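Local coordinates for protein nucleoside phosphorylase, putative (Trypanosoma brucei, PDB 3BJE) that acts as a homodimeric uridine phosphorylase, working on uridine with phosphate to give uracil and ribose 1-phosphate, at residues Tyr83-Val88 against Leu343-Val347. Where two conformers were deposited one is given. Residues are numbered along the deposited sequence.
Sequences YKGTPV and LEALV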
loop_
_atom_site.group_PDB
_atom_site.type_symbol
_atom_site.label_atom_id
_atom_site.label_comp_id
_atom_site.label_asym_id
_atom_site.label_seq_id
_atom_site.Cartn_x
_atom_site.Cartn_y
_atom_site.Cartn_z
ATOM N N TYR A 83 3.146 25.496 14.641
ATOM C CA TYR A 83 2.145 26.307 13.955
ATOM C C TYR A 83 1.429 27.108 15.017
ATOM O O TYR A 83 0.826 26.526 15.918
ATOM C CB TYR A 83 1.132 25.445 13.191
ATOM C CG TYR A 83 0.105 26.282 12.443
ATOM C CD1 TYR A 83 0.440 26.936 11.260
ATOM C CD2 TYR A 83 -1.185 26.437 12.932
ATOM C CE1 TYR A 83 -0.486 27.716 10.582
ATOM C CE2 TYR A 83 -2.129 27.232 12.251
ATOM C CZ TYR A 83 -1.767 27.856 11.081
ATOM O OH TYR A 83 -2.686 28.632 10.404
ATOM N N LYS A 84 1.534 28.434 14.927
ATOM C CA LYS A 84 1.001 29.336 15.948
ATOM C C LYS A 84 1.512 28.938 17.326
ATOM O O LYS A 84 0.822 29.084 18.339
ATOM C CB LYS A 84 -0.530 29.416 15.858
ATOM C CG LYS A 84 -0.983 30.066 14.560
ATOM C CD LYS A 84 -2.460 30.384 14.533
ATOM C CE LYS A 84 -2.775 31.331 13.364
ATOM N NZ LYS A 84 -4.250 31.564 13.136
ATOM N N GLY A 85 2.748 28.463 17.346
ATOM C CA GLY A 85 3.414 28.052 18.561
ATOM C C GLY A 85 3.193 26.634 19.032
ATOM O O GLY A 85 3.877 26.190 19.933
ATOM N N THR A 86 2.259 25.907 18.425
ATOM C CA THR A 86 1.982 24.527 18.816
ATOM C C THR A 86 2.799 23.547 17.965
ATOM O O THR A 86 2.821 23.670 16.742
ATOM C CB THR A 86 0.494 24.216 18.629
ATOM O OG1 THR A 86 -0.265 25.066 19.512
ATOM C CG2 THR A 86 0.182 22.737 18.916
ATOM N N PRO A 87 3.486 22.584 18.605
ATOM C CA PRO A 87 4.223 21.593 17.822
ATOM C C PRO A 87 3.343 20.791 16.889
ATOM O O PRO A 87 2.265 20.316 17.280
ATOM C CB PRO A 87 4.815 20.677 18.889
ATOM C CG PRO A 87 4.941 21.561 20.087
ATOM C CD PRO A 87 3.683 22.370 20.048
ATOM N N VAL A 88 3.825 20.649 15.662
ATOM C CA VAL A 88 3.157 19.819 14.660
ATOM C C VAL A 88 4.213 19.073 13.849
ATOM O O VAL A 88 5.316 19.585 13.616
ATOM C CB VAL A 88 2.256 20.653 13.721
ATOM C CG1 VAL A 88 1.608 19.752 12.640
ATOM C CG2 VAL A 88 1.181 21.388 14.513
ATOM N N LEU A 343 -4.214 22.750 9.477
ATOM C CA LEU A 343 -3.299 23.189 10.539
ATOM C C LEU A 343 -4.096 23.862 11.652
ATOM O O LEU A 343 -3.871 23.605 12.846
ATOM C CB LEU A 343 -2.216 24.113 9.982
ATOM C CG LEU A 343 -1.089 23.391 9.223
ATOM C CD1 LEU A 343 -0.247 24.353 8.373
ATOM C CD2 LEU A 343 -0.194 22.597 10.175
ATOM N N GLU A 344 -5.039 24.721 11.268
ATOM C CA GLU A 344 -5.894 25.383 12.242
ATOM C C GLU A 344 -6.680 24.360 13.053
ATOM O O GLU A 344 -6.769 24.467 14.273
ATOM C CB GLU A 344 -6.855 26.355 11.569
ATOM C CG GLU A 344 -6.166 27.591 10.995
ATOM C CD GLU A 344 -5.736 28.605 12.045
ATOM O OE1 GLU A 344 -6.399 28.711 13.098
ATOM O OE2 GLU A 344 -4.737 29.305 11.792
ATOM N N ALA A 345 -7.255 23.374 12.372
ATOM C CA ALA A 345 -8.083 22.382 13.047
ATOM C C ALA A 345 -7.242 21.555 14.000
ATOM O O ALA A 345 -7.668 21.243 15.108
ATOM C CB ALA A 345 -8.799 21.467 12.014
ATOM N N LEU A 346 -6.034 21.230 13.555
ATOM C CA LEU A 346 -5.146 20.358 14.290
ATOM C C LEU A 346 -4.711 20.992 15.615
ATOM O O LEU A 346 -4.766 20.345 16.656
ATOM C CB LEU A 346 -3.924 20.037 13.430
ATOM C CG LEU A 346 -2.959 19.013 14.019
ATOM C CD1 LEU A 346 -3.649 17.659 14.253
ATOM C CD2 LEU A 346 -1.720 18.829 13.129
ATOM N N VAL A 347 -4.301 22.256 15.586
ATOM C CA VAL A 347 -3.842 22.918 16.819
ATOM C C VAL A 347 -4.987 23.331 17.735
ATOM O O VAL A 347 -4.757 23.654 18.898
ATOM C CB VAL A 347 -2.933 24.136 16.537
ATOM C CG1 VAL A 347 -1.759 23.737 15.658
ATOM C CG2 VAL A 347 -3.717 25.303 15.914
HETATM O O HOH W 1 -2.829 23.822 20.880
#
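Residues 83-86 form a type I' β-turn, closed by Y83 N to T86 O (2.8 Å) and T86 N to Y83 O (3.0 Å), that links strands 76-83 and 86-92 as a hairpin; at phi/psi 86°/-10° a CB on G85 would jam against K84 O, so glycine fits here. Residues 343-347, near the end of C-terminal helix 329-348, cross strand 86-88 at 115°, axes 9.8 Å apart at closest. Y83 covers L343, whose CB sits 3.7 Å from the Y83 ring centroid, almost on the ring normal, a CH-pi contact. The ring edge meets V347 (Y83 CD2 to V347 CG1, 3.9 Å), while Y83 OH donates to E344 OE2 (2.6 Å). The same OE2 accepts a hydrogen bond from K84 NZ (2.7 Å) within a salt bridge, so one carboxylate oxygen ties Y83 and K84 to the helix. Deeper, V88 CG1 packs on L346 CD2 (3.5 Å) and V88 CG2 on V347 CG1 (3.9 Å). A water joins T86 OG1 (3.2 Å) to V347 O (2.8 Å). D63 accepts hydrogen bonds from K84 N and G85 N. L343 and L346 also reach I47 on strand 45-49, parallel neighbour of 86-92, and A345 faces helix 213-228: helix 329-348 packs against the mixed β-sheet of the phosphorylase α/β fold, away from the nucleoside site.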